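Local structure of enoyl-CoA hydratase/isomerase family protein (Mycobacterium tuberculosis, 4FN7) at residues 56-61 with 98-103; 125-130 with 161-166; 147-152 with 170-175. The protein probably catalyses the hydration of enoyl-CoA thioesters in lipid metabolism, as a trimeric member of the crotonase superfamily. All coordinates share one frame; numbering follows the deposited sequence. Where two conformers were deposited one is given.

Contact 1: residues 56-61 with 98-103; sequences RVFSGG and MACTGH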
ATOM      1  N   ARG A  56      16.328  21.331 -15.723  1.00 12.42           N
ATOM      2  CA  ARG A  56      15.406  20.762 -16.695  1.00 12.88           C
ATOM      3  C   ARG A  56      14.780  19.464 -16.197  1.00 11.71           C
ATOM      4  O   ARG A  56      13.580  19.251 -16.357  1.00 12.73           O
ATOM      5  CB  ARG A  56      16.138  20.514 -18.013  1.00 12.90           C
ATOM      6  CG  ARG A  56      15.245  19.986 -19.119  1.00 12.50           C
ATOM      7  CD  ARG A  56      16.067  19.433 -20.265  1.00 12.83           C
ATOM      8  NE  ARG A  56      15.217  18.849 -21.297  1.00 13.00           N
ATOM      9  CZ  ARG A  56      15.668  18.380 -22.457  1.00 13.87           C
ATOM     10  NH1 ARG A  56      16.960  18.437 -22.739  1.00 16.64           N
ATOM     11  NH2 ARG A  56      14.822  17.860 -23.337  1.00 16.15           N
ATOM     12  N   VAL A  57      15.590  18.603 -15.590  1.00 11.37           N
ATOM     13  CA  VAL A  57      15.140  17.278 -15.181  1.00 11.35           C
ATOM     14  C   VAL A  57      15.757  16.852 -13.859  1.00 11.54           C
ATOM     15  O   VAL A  57      16.779  17.398 -13.430  1.00 11.44           O
ATOM     16  CB  VAL A  57      15.542  16.190 -16.211  1.00 13.38           C
ATOM     17  CG1 VAL A  57      14.924  16.466 -17.566  1.00 15.49           C
ATOM     18  CG2 VAL A  57      17.060  16.081 -16.329  1.00 14.18           C
ATOM     19  N   PHE A  58      15.147  15.855 -13.224  1.00 11.85           N
ATOM     20  CA  PHE A  58      15.872  15.079 -12.231  1.00 11.39           C
ATOM     21  C   PHE A  58      16.766  14.130 -13.029  1.00  9.79           C
ATOM     22  O   PHE A  58      17.990  14.266 -13.037  1.00 10.57           O
ATOM     23  CB  PHE A  58      14.924  14.324 -11.307  1.00 11.67           C
ATOM     24  CG  PHE A  58      15.630  13.544 -10.229  1.00 10.38           C
ATOM     25  CD1 PHE A  58      16.284  14.201  -9.196  1.00 11.30           C
ATOM     26  CD2 PHE A  58      15.643  12.160 -10.248  1.00 11.20           C
ATOM     27  CE1 PHE A  58      16.943  13.493  -8.207  1.00 10.99           C
ATOM     28  CE2 PHE A  58      16.297  11.441  -9.258  1.00 11.39           C
ATOM     29  CZ  PHE A  58      16.947  12.111  -8.231  1.00 11.63           C
ATOM     30  N   SER A  59      16.144  13.190 -13.736  1.00  9.93           N
ATOM     31  CA  SER A  59      16.843  12.381 -14.731  1.00 10.71           C
ATOM     32  C   SER A  59      15.850  11.754 -15.691  1.00  9.97           C
ATOM     33  O   SER A  59      14.796  11.258 -15.276  1.00 11.02           O
ATOM     34  CB  SER A  59      17.677  11.283 -14.082  1.00 11.63           C
ATOM     35  OG  SER A  59      18.112  10.347 -15.063  1.00 11.71           O
ATOM     36  N   GLY A  60      16.196  11.766 -16.976  1.00 11.37           N
ATOM     37  CA  GLY A  60      15.371  11.149 -17.996  1.00 13.36           C
ATOM     38  C   GLY A  60      15.483   9.639 -18.093  1.00 14.09           C
ATOM     39  O   GLY A  60      14.800   9.037 -18.916  1.00 15.30           O
ATOM     40  N   GLY A  61      16.333   9.019 -17.276  1.00 12.39           N
ATOM     41  CA  GLY A  61      16.427   7.567 -17.251  1.00 13.47           C
ATOM     42  C   GLY A  61      17.792   7.044 -17.644  1.00 11.66           C
ATOM     43  O   GLY A  61      18.773   7.765 -17.543  1.00 15.24           O
ATOM     44  N   MET A  98      15.946  13.469  -1.801  1.00  8.41           N
ATOM     45  CA  MET A  98      15.980  13.746  -3.226  1.00  9.43           C
ATOM     46  C   MET A  98      15.329  15.082  -3.522  1.00  9.77           C
ATOM     47  O   MET A  98      14.196  15.326  -3.113  1.00 11.07           O
ATOM     48  CB  MET A  98      15.246  12.651  -4.003  1.00  9.82           C
ATOM     49  CG  MET A  98      15.809  11.269  -3.807  1.00 10.50           C
ATOM     50  SD  MET A  98      17.437  11.119  -4.547  1.00 13.40           S
ATOM     51  CE  MET A  98      17.822   9.409  -4.149  1.00 13.33           C
ATOM     52  N   ALA A  99      16.055  15.935  -4.239  1.00  9.90           N
ATOM     53  CA  ALA A  99      15.516  17.174  -4.780  1.00 11.07           C
ATOM     54  C   ALA A  99      15.166  16.937  -6.241  1.00 10.25           C
ATOM     55  O   ALA A  99      16.025  17.018  -7.120  1.00 11.21           O
ATOM     56  CB  ALA A  99      16.533  18.293  -4.657  1.00 11.01           C
ATOM     57  N   CYS A 100      13.900  16.615  -6.483  1.00 10.53           N
ATOM     58  CA  CYS A 100      13.417  16.338  -7.823  1.00 10.61           C
ATOM     59  C   CYS A 100      13.177  17.661  -8.545  1.00 10.58           C
ATOM     60  O   CYS A 100      12.131  18.283  -8.381  1.00 11.01           O
ATOM     61  CB  CYS A 100      12.126  15.533  -7.730  1.00 11.75           C
ATOM     62  SG  CYS A 100      11.616  14.773  -9.262  1.00 12.13           S
ATOM     63  N   THR A 101      14.161  18.087  -9.333  1.00 11.39           N
ATOM     64  CA  THR A 101      14.208  19.446  -9.864  1.00 12.41           C
ATOM     65  C   THR A 101      13.622  19.540 -11.269  1.00 12.05           C
ATOM     66  O   THR A 101      13.625  20.601 -11.897  1.00 12.85           O
ATOM     67  CB  THR A 101      15.659  19.955  -9.874  1.00 12.92           C
ATOM     68  OG1 THR A 101      16.511  18.951 -10.442  1.00 13.17           O
ATOM     69  CG2 THR A 101      16.126  20.248  -8.454  1.00 13.45           C
ATOM     70  N   GLY A 102      13.125  18.409 -11.749  1.00 10.93           N
ATOM     71  CA  GLY A 102      12.439  18.324 -13.021  1.00 11.29           C
ATOM     72  C   GLY A 102      11.877  16.925 -13.117  1.00 11.18           C
ATOM     73  O   GLY A 102      11.796  16.206 -12.126  1.00 11.48           O
ATOM     74  N   HIS A 103      11.509  16.504 -14.314  1.00 11.88           N
ATOM     75  CA  HIS A 103      10.893  15.198 -14.501  0.50 11.43           C
ATOM     76  C   HIS A 103      11.825  14.048 -14.150  1.00 11.51           C
ATOM     77  O   HIS A 103      13.049  14.181 -14.232  1.00 11.08           O
ATOM     78  CB  HIS A 103      10.394  15.084 -15.935  0.50 13.63           C
ATOM     79  CG  HIS A 103       9.594  16.269 -16.364  0.50 16.53           C
ATOM     80  ND1 HIS A 103       8.357  16.554 -15.830  0.50 19.81           N
ATOM     81  CD2 HIS A 103       9.872  17.270 -17.231  0.50 18.46           C
ATOM     82  CE1 HIS A 103       7.894  17.666 -16.367  0.50 17.46           C
ATOM     83  NE2 HIS A 103       8.794  18.121 -17.222  0.50 19.62           N
TER

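Contact 2: residues 125-130 with 161-166; sequences NIQANE and AKTFFG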
ATOM      1  N   ASN A 125       6.728  15.623 -13.801  1.00 11.09           N
ATOM      2  CA  ASN A 125       6.227  14.299 -14.116  1.00 11.09           C
ATOM      3  C   ASN A 125       7.159  13.201 -13.646  1.00 10.37           C
ATOM      4  O   ASN A 125       8.377  13.305 -13.777  1.00 11.76           O
ATOM      5  CB  ASN A 125       6.011  14.173 -15.618  1.00 13.12           C
ATOM      6  CG  ASN A 125       4.856  15.000 -16.107  1.00 18.62           C
ATOM      7  OD1 ASN A 125       3.917  15.281 -15.372  1.00 24.02           O
ATOM      8  ND2 ASN A 125       4.905  15.373 -17.366  1.00 25.18           N
ATOM      9  N   ILE A 126       6.569  12.145 -13.105  1.00 10.98           N
ATOM     10  CA  ILE A 126       7.316  10.983 -12.656  1.00 10.41           C
ATOM     11  C   ILE A 126       6.654   9.768 -13.297  1.00 10.36           C
ATOM     12  O   ILE A 126       5.432   9.591 -13.206  1.00 10.27           O
ATOM     13  CB  ILE A 126       7.300  10.875 -11.125  1.00 10.56           C
ATOM     14  CG1 ILE A 126       7.791  12.197 -10.513  1.00 13.16           C
ATOM     15  CG2 ILE A 126       8.164   9.706 -10.673  1.00 11.63           C
ATOM     16  CD1 ILE A 126       7.442  12.378  -9.069  1.00 15.70           C
ATOM     17  N   GLN A 127       7.445   8.957 -13.987  1.00 10.10           N
ATOM     18  CA  GLN A 127       6.871   7.930 -14.847  1.00 10.91           C
ATOM     19  C   GLN A 127       7.881   6.844 -15.161  1.00  9.71           C
ATOM     20  O   GLN A 127       9.018   7.134 -15.531  1.00 11.37           O
ATOM     21  CB  GLN A 127       6.408   8.555 -16.166  1.00 11.03           C
ATOM     22  CG  GLN A 127       5.718   7.577 -17.112  1.00 11.77           C
ATOM     23  CD  GLN A 127       5.661   8.078 -18.544  1.00 12.19           C
ATOM     24  OE1 GLN A 127       6.384   8.999 -18.925  1.00 13.25           O
ATOM     25  NE2 GLN A 127       4.804   7.462 -19.352  1.00 13.38           N
ATOM     26  N   ALA A 128       7.457   5.591 -15.011  1.00  9.18           N
ATOM     27  CA  ALA A 128       8.180   4.473 -15.607  1.00  9.32           C
ATOM     28  C   ALA A 128       7.587   4.286 -17.003  1.00  9.46           C
ATOM     29  O   ALA A 128       6.529   3.672 -17.149  1.00 11.06           O
ATOM     30  CB  ALA A 128       8.013   3.205 -14.771  1.00 10.54           C
ATOM     31  N   ASN A 129       8.244   4.839 -18.019  1.00  9.86           N
ATOM     32  CA  ASN A 129       7.684   4.843 -19.368  1.00 10.47           C
ATOM     33  C   ASN A 129       8.050   3.612 -20.192  1.00 10.90           C
ATOM     34  O   ASN A 129       7.736   3.552 -21.383  1.00 11.26           O
ATOM     35  CB  ASN A 129       8.105   6.116 -20.114  1.00 12.07           C
ATOM     36  CG  ASN A 129       9.564   6.098 -20.520  1.00 11.72           C
ATOM     37  OD1 ASN A 129      10.394   5.492 -19.844  1.00 12.32           O
ATOM     38  ND2 ASN A 129       9.890   6.776 -21.622  1.00 13.53           N
ATOM     39  N   GLU A 130       8.697   2.638 -19.555  1.00 10.80           N
ATOM     40  CA  GLU A 130       9.191   1.439 -20.228  1.00 11.63           C
ATOM     41  C   GLU A 130       8.168   0.815 -21.184  1.00 10.18           C
ATOM     42  O   GLU A 130       8.458   0.602 -22.362  1.00 11.35           O
ATOM     43  CB  GLU A 130       9.646   0.399 -19.198  1.00 11.07           C
ATOM     44  CG  GLU A 130      11.054   0.617 -18.630  1.00 12.49           C
ATOM     45  CD  GLU A 130      11.143   1.653 -17.508  1.00 13.25           C
ATOM     46  OE1 GLU A 130      10.161   2.365 -17.238  1.00 13.71           O
ATOM     47  OE2 GLU A 130      12.222   1.749 -16.880  1.00 15.43           O
ATOM     48  N   ALA A 161       2.358   2.326 -17.680  1.00  9.07           N
ATOM     49  CA  ALA A 161       3.318   3.425 -17.804  1.00  9.84           C
ATOM     50  C   ALA A 161       2.687   4.755 -17.393  1.00 11.01           C
ATOM     51  O   ALA A 161       2.916   5.786 -18.023  1.00 11.72           O
ATOM     52  CB  ALA A 161       3.857   3.497 -19.234  1.00 11.19           C
ATOM     53  N   LYS A 162       1.884   4.730 -16.335  1.00 11.14           N
ATOM     54  CA  LYS A 162       1.166   5.933 -15.925  1.00 10.81           C
ATOM     55  C   LYS A 162       2.109   7.060 -15.500  1.00 10.11           C
ATOM     56  O   LYS A 162       3.122   6.825 -14.840  1.00  9.76           O
ATOM     57  CB  LYS A 162       0.174   5.621 -14.800  1.00 11.13           C
ATOM     58  CG  LYS A 162      -0.584   6.860 -14.334  1.00 13.65           C
ATOM     59  CD  LYS A 162      -1.635   6.527 -13.302  1.00 17.15           C
ATOM     60  CE  LYS A 162      -2.278   7.778 -12.730  1.00 22.21           C
ATOM     61  NZ  LYS A 162      -3.303   7.419 -11.717  1.00 28.18           N
ATOM     62  N   THR A 163       1.777   8.283 -15.899  1.00 10.51           N
ATOM     63  CA  THR A 163       2.526   9.457 -15.465  1.00 11.02           C
ATOM     64  C   THR A 163       1.860  10.072 -14.247  1.00 10.73           C
ATOM     65  O   THR A 163       0.647  10.257 -14.227  1.00 12.83           O
ATOM     66  CB  THR A 163       2.605  10.517 -16.577  1.00 12.97           C
ATOM     67  OG1 THR A 163       3.288   9.967 -17.706  1.00 14.97           O
ATOM     68  CG2 THR A 163       3.366  11.736 -16.088  1.00 15.37           C
ATOM     69  N   PHE A 164       2.663  10.373 -13.229  1.00 10.37           N
ATOM     70  CA  PHE A 164       2.182  10.991 -11.999  1.00 10.50           C
ATOM     71  C   PHE A 164       2.830  12.361 -11.839  1.00  9.94           C
ATOM     72  O   PHE A 164       3.935  12.592 -12.321  1.00 11.21           O
ATOM     73  CB  PHE A 164       2.543  10.122 -10.785  1.00 10.01           C
ATOM     74  CG  PHE A 164       2.003   8.721 -10.851  1.00 10.41           C
ATOM     75  CD1 PHE A 164       0.862   8.367 -10.146  1.00 11.31           C
ATOM     76  CD2 PHE A 164       2.660   7.749 -11.587  1.00 10.40           C
ATOM     77  CE1 PHE A 164       0.370   7.069 -10.198  1.00 11.96           C
ATOM     78  CE2 PHE A 164       2.174   6.455 -11.642  1.00 11.83           C
ATOM     79  CZ  PHE A 164       1.035   6.114 -10.945  1.00 12.72           C
ATOM     80  N   PHE A 165       2.148  13.266 -11.149  1.00 11.44           N
ATOM     81  CA  PHE A 165       2.737  14.554 -10.812  1.00 11.49           C
ATOM     82  C   PHE A 165       1.968  15.168  -9.659  1.00 11.95           C
ATOM     83  O   PHE A 165       0.799  14.856  -9.451  1.00 12.78           O
ATOM     84  CB  PHE A 165       2.732  15.490 -12.024  1.00 13.10           C
ATOM     85  CG  PHE A 165       1.359  15.844 -12.516  1.00 14.03           C
ATOM     86  CD1 PHE A 165       0.730  16.997 -12.073  1.00 16.06           C
ATOM     87  CD2 PHE A 165       0.696  15.031 -13.426  1.00 17.35           C
ATOM     88  CE1 PHE A 165      -0.536  17.333 -12.529  1.00 20.41           C
ATOM     89  CE2 PHE A 165      -0.570  15.362 -13.882  1.00 21.44           C
ATOM     90  CZ  PHE A 165      -1.185  16.515 -13.431  1.00 22.54           C
ATOM     91  N   GLY A 166       2.626  16.036  -8.899  1.00 11.53           N
ATOM     92  CA  GLY A 166       1.937  16.797  -7.872  1.00 13.74           C
ATOM     93  C   GLY A 166       1.107  15.915  -6.956  1.00 12.93           C
ATOM     94  O   GLY A 166       1.607  14.937  -6.397  1.00 13.95           O
TER
HETATM   95  O   HOH W   1       4.905   4.961 -14.166  0.98  9.04           O

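Contact 3: residues 147-152 with 170-175; sequences LRLTRS and LAAGFI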
ATOM      1  N   LEU A 147       8.237  -0.965  -3.394  1.00  8.50           N
ATOM      2  CA  LEU A 147       8.585  -0.536  -2.048  1.00  9.29           C
ATOM      3  C   LEU A 147       7.918   0.785  -1.671  1.00  8.45           C
ATOM      4  O   LEU A 147       7.737   1.070  -0.488  1.00  9.55           O
ATOM      5  CB  LEU A 147      10.107  -0.424  -1.929  1.00 10.27           C
ATOM      6  CG  LEU A 147      10.683  -0.022  -0.571  1.00 10.67           C
ATOM      7  CD1 LEU A 147      10.349  -1.064   0.490  1.00 10.74           C
ATOM      8  CD2 LEU A 147      12.187   0.153  -0.683  1.00 12.63           C
ATOM      9  N   ARG A 148       7.550   1.590  -2.665  1.00  8.60           N
ATOM     10  CA  ARG A 148       7.080   2.952  -2.394  1.00  8.34           C
ATOM     11  C   ARG A 148       5.641   3.239  -2.838  1.00  8.55           C
ATOM     12  O   ARG A 148       4.964   4.071  -2.237  1.00  8.57           O
ATOM     13  CB  ARG A 148       8.013   4.007  -3.020  1.00  8.72           C
ATOM     14  CG  ARG A 148       9.491   3.915  -2.630  1.00  9.09           C
ATOM     15  CD  ARG A 148       9.701   3.898  -1.132  1.00  9.51           C
ATOM     16  NE  ARG A 148       9.640   5.192  -0.458  1.00  9.44           N
ATOM     17  CZ  ARG A 148      10.690   6.000  -0.316  1.00  9.51           C
ATOM     18  NH1 ARG A 148      10.586   7.131   0.375  1.00 10.31           N
ATOM     19  NH2 ARG A 148      11.845   5.679  -0.873  1.00 11.55           N
ATOM     20  N   LEU A 149       5.183   2.589  -3.905  1.00  8.41           N
ATOM     21  CA  LEU A 149       3.890   2.934  -4.487  1.00  8.02           C
ATOM     22  C   LEU A 149       2.754   2.216  -3.768  1.00  8.35           C
ATOM     23  O   LEU A 149       2.912   1.092  -3.296  1.00 10.38           O
ATOM     24  CB  LEU A 149       3.872   2.582  -5.980  1.00  9.32           C
ATOM     25  CG  LEU A 149       4.865   3.358  -6.844  1.00 10.05           C
ATOM     26  CD1 LEU A 149       4.709   2.939  -8.305  1.00 11.17           C
ATOM     27  CD2 LEU A 149       4.672   4.858  -6.678  1.00 13.60           C
ATOM     28  N   THR A 150       1.591   2.856  -3.694  1.00  8.35           N
ATOM     29  CA  THR A 150       0.414   2.135  -3.223  1.00  8.84           C
ATOM     30  C   THR A 150       0.134   0.963  -4.154  1.00  9.28           C
ATOM     31  O   THR A 150       0.601   0.924  -5.300  1.00 10.11           O
ATOM     32  CB  THR A 150      -0.842   2.999  -3.183  1.00  9.68           C
ATOM     33  OG1 THR A 150      -1.171   3.392  -4.520  1.00 10.13           O
ATOM     34  CG2 THR A 150      -0.636   4.224  -2.311  1.00 11.05           C
ATOM     35  N   ARG A 151      -0.650   0.012  -3.671  1.00  8.76           N
ATOM     36  CA  ARG A 151      -0.949  -1.155  -4.480  1.00  8.13           C
ATOM     37  C   ARG A 151      -1.531  -0.793  -5.842  1.00  7.77           C
ATOM     38  O   ARG A 151      -1.088  -1.314  -6.866  1.00  8.85           O
ATOM     39  CB  ARG A 151      -1.863  -2.098  -3.715  1.00 10.64           C
ATOM     40  CG  ARG A 151      -1.099  -2.898  -2.688  1.00 15.73           C
ATOM     41  CD  ARG A 151      -2.010  -3.377  -1.622  1.00 20.05           C
ATOM     42  NE  ARG A 151      -1.340  -4.262  -0.689  1.00 21.29           N
ATOM     43  CZ  ARG A 151      -1.954  -4.811   0.344  1.00 18.79           C
ATOM     44  NH1 ARG A 151      -3.245  -4.549   0.549  1.00 17.25           N
ATOM     45  NH2 ARG A 151      -1.286  -5.614   1.161  1.00 17.90           N
ATOM     46  N   SER A 152      -2.494   0.122  -5.869  1.00  8.66           N
ATOM     47  CA  SER A 152      -3.110   0.477  -7.142  1.00  8.75           C
ATOM     48  C   SER A 152      -2.195   1.332  -8.023  1.00  9.27           C
ATOM     49  O   SER A 152      -2.203   1.195  -9.249  1.00  9.40           O
ATOM     50  CB  SER A 152      -4.468   1.141  -6.932  1.00 10.17           C
ATOM     51  OG  SER A 152      -5.474   0.159  -6.762  1.00 11.05           O
ATOM     52  N   LEU A 170       2.061  12.409  -5.028  1.00 10.05           N
ATOM     53  CA  LEU A 170       2.080  12.342  -3.575  1.00 11.70           C
ATOM     54  C   LEU A 170       1.185  11.200  -3.086  1.00 13.10           C
ATOM     55  O   LEU A 170       1.584  10.385  -2.253  1.00 12.92           O
ATOM     56  CB  LEU A 170       1.612  13.678  -2.999  1.00 15.20           C
ATOM     57  CG  LEU A 170       1.691  13.839  -1.484  1.00 18.26           C
ATOM     58  CD1 LEU A 170       3.123  13.716  -1.007  1.00 19.77           C
ATOM     59  CD2 LEU A 170       1.115  15.180  -1.077  1.00 20.33           C
ATOM     60  N   ALA A 171      -0.028  11.131  -3.623  1.00 12.49           N
ATOM     61  CA  ALA A 171      -0.965  10.088  -3.220  1.00 13.15           C
ATOM     62  C   ALA A 171      -0.451   8.699  -3.590  1.00 13.54           C
ATOM     63  O   ALA A 171      -0.627   7.743  -2.832  1.00 14.70           O
ATOM     64  CB  ALA A 171      -2.339  10.336  -3.835  1.00 14.94           C
ATOM     65  N   ALA A 172       0.187   8.596  -4.752  1.00 10.10           N
ATOM     66  CA  ALA A 172       0.700   7.323  -5.247  1.00 10.14           C
ATOM     67  C   ALA A 172       1.901   6.818  -4.458  1.00  9.26           C
ATOM     68  O   ALA A 172       2.149   5.617  -4.416  1.00 10.22           O
ATOM     69  CB  ALA A 172       1.079   7.443  -6.713  1.00 10.91           C
ATOM     70  N   GLY A 173       2.670   7.736  -3.875  1.00  9.66           N
ATOM     71  CA  GLY A 173       3.910   7.361  -3.220  1.00  9.25           C
ATOM     72  C   GLY A 173       5.148   7.489  -4.095  1.00  9.23           C
ATOM     73  O   GLY A 173       6.172   6.873  -3.806  1.00  9.84           O
ATOM     74  N   PHE A 174       5.064   8.281  -5.162  1.00  9.87           N
ATOM     75  CA  PHE A 174       6.245   8.604  -5.967  1.00 10.59           C
ATOM     76  C   PHE A 174       7.032   9.801  -5.413  1.00  9.76           C
ATOM     77  O   PHE A 174       8.186  10.007  -5.778  1.00 12.92           O
ATOM     78  CB  PHE A 174       5.864   8.866  -7.427  1.00 10.60           C
ATOM     79  CG  PHE A 174       6.253   7.760  -8.382  1.00  9.84           C
ATOM     80  CD1 PHE A 174       7.464   7.094  -8.266  1.00 10.33           C
ATOM     81  CD2 PHE A 174       5.400   7.398  -9.412  1.00 11.12           C
ATOM     82  CE1 PHE A 174       7.814   6.086  -9.166  1.00 10.34           C
ATOM     83  CE2 PHE A 174       5.748   6.401 -10.312  1.00 10.65           C
ATOM     84  CZ  PHE A 174       6.953   5.751 -10.193  1.00 10.39           C
ATOM     85  N   ILE A 175       6.396  10.595  -4.552  1.00  9.19           N
ATOM     86  CA  ILE A 175       7.080  11.689  -3.864  0.62  9.46           C
ATOM     87  C   ILE A 175       6.460  11.866  -2.494  1.00  9.71           C
ATOM     88  O   ILE A 175       5.369  11.355  -2.227  1.00 11.04           O
ATOM     89  CB  ILE A 175       6.995  13.034  -4.610  0.62 10.81           C
ATOM     90  CG1 ILE A 175       5.542  13.485  -4.755  0.62  9.18           C
ATOM     91  CG2 ILE A 175       7.679  12.953  -5.949  0.62  9.60           C
ATOM     92  CD1 ILE A 175       5.414  14.883  -5.274  0.62 10.96           C
TER

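Contact 1: residues 56-61 with 98-103
The Phe58 ring meets the 98-100 strand at its edge: Ala99 O lies close to the ring plane, 3.5 Å from Phe58 CD1. Two sulfurs come in obliquely. Met98 SD reaches the far end of the ring, 3.8 Å from Phe58 CZ, in a Met-aromatic contact, and Cys100 SG sits at the root of the side chain, 3.9 Å from Phe58 CB. CG is anti to the backbone N (chi1 -178°), beside the carbonyl carbon of Phe58; Leu111 and Leu112 of helix 107-112 also touch the side chain. In crotonase relatives the residue that follows directly on the equivalent of Gly61 gives one backbone N-H of the oxyanion hole, so 56-61 probably leads into that site here. The chain turns a corner at Phe58, and His103 O grips the corner with two bonds, from Phe58 N at 2.9 Å and from Ser59 N at 3.3 Å; the Ser59 donor lies in the carbonyl plane, the Phe58 donor well out of it. With glycine at 102 the two backbones meet directly, Gly102 CA 3.6 Å from Val57 CA. Ser59 OG accepts from Gly61 N at 3.1 Å, an ST turn, and also bonds to Asn24 O.

Contact 2: residues 125-130 with 161-166
Ile126 and Phe164 face each other as an antiparallel hydrogen-bonded pair, the two segments running 174° apart end to end. Ile126 N gives to Phe164 O at 2.8 Å, and Phe164 N gives back to Ile126 O at 2.9 Å, nearly straight. Past this pair the backbones part enough to admit a water, which accepts from Ala128 N and donates to Lys162 O. Further on, Ala161 CA, at the positive-phi residue that leaves a helix, makes a CA-H...O contact of 3.3 Å with Ala128 O. Gln127 spans the two segments: its CG is anti to the backbone N (chi1 -177°) and the chain stays extended beyond it, letting NE2 donate to Ala161 O at 2.9 Å, with the acceptor close to the amide plane. Thr163 OG1 presses against the middle of that amide, 3.1 Å from Gln127 CD, without a hydrogen bond. The other branch of the threonine, CG2, packs on Asn125 CG at 3.6 Å, while Asn125 OD1 lies as close to Phe165 CB. On the other side of the strands, Ile126 and Phe164 turn inward to Ala169 of helix 166-172, and Lys162 CG covers one face of the Phe164 ring near its rim. With strand 103-105 along the far edge of 126-127, these strands make the small three-stranded sheet accompanying the main sheet of the crotonase fold.

Contact 3: residues 147-152 with 170-175
Two backbone acceptors, Arg148 O and Gly173 O, sit side by side only 3.4 Å apart, with no proton between them to make a bond. Both have donors beyond the two segments: Ser152 OG of the third subunit bonds to Arg148 O and weakly to Gly173 O, and Arg118 NH1 of the same chain bonds to Gly173 O. The approach depends on Gly173, the positive-phi C-prime residue of a Schellman motif that ends helix 166-172. Having no side chain, Gly173 brings its CA up to Arg148 O in a CA-H...O contact of 3.6 Å. One residue back, Ala172 O is gripped by Thr150 N at 2.9 Å and touched by Leu149 CA at 3.2 Å, so a carbonyl at the helix end finds its partner in the linker between two other helices. Thr150 CG2 rests 3.6 Å from Ala171 O. Its hydroxyl, held between the backbone N and the carbonyl carbon (chi1 64°), bonds to Ala153 N as the N-cap of helix 151-159. Apolar packing centres on Leu149, whose CD2 stands over the middle of one face of the Phe174 ring, 3.8 Å from its centroid and 13° off the normal, a CH-pi contact; CD1 lies farther out, toward Phe174 CZ and CE2. Arg148 touches Gly173 O with CB; its chain bends at chi2 and chi3 and its end leads away, where NH2 bonds to Gly115 O. The contact sets the Leu149-Thr150 break between helices 139-148 and 151-159 against the C-terminal end of helix 166-172, with strand 163-164 next to Phe174.

How the contacts relate
From the N terminus, contact 1 comes first: the chain leaves strand 48-52, passes 56-61, runs through helices 64-69 and 73-90, and returns on strand 96-100 to close the loop at 98-103. It is complete before contact 2 opens at 125-130. Contacts 2 and 3 cross, because 147-152 falls before 161-166 pairs back with 125-130, and 170-175 then follows to close contact 3. His103 ND1 joins contact 1 to contact 2 through a probable hydrogen bond with Asn125 N. Ile126 CG2 against the Phe174 ring joins contact 2 to contact 3. Together they tie the main sheet to the small sheet, and that sheet to the helices at the subunit interface.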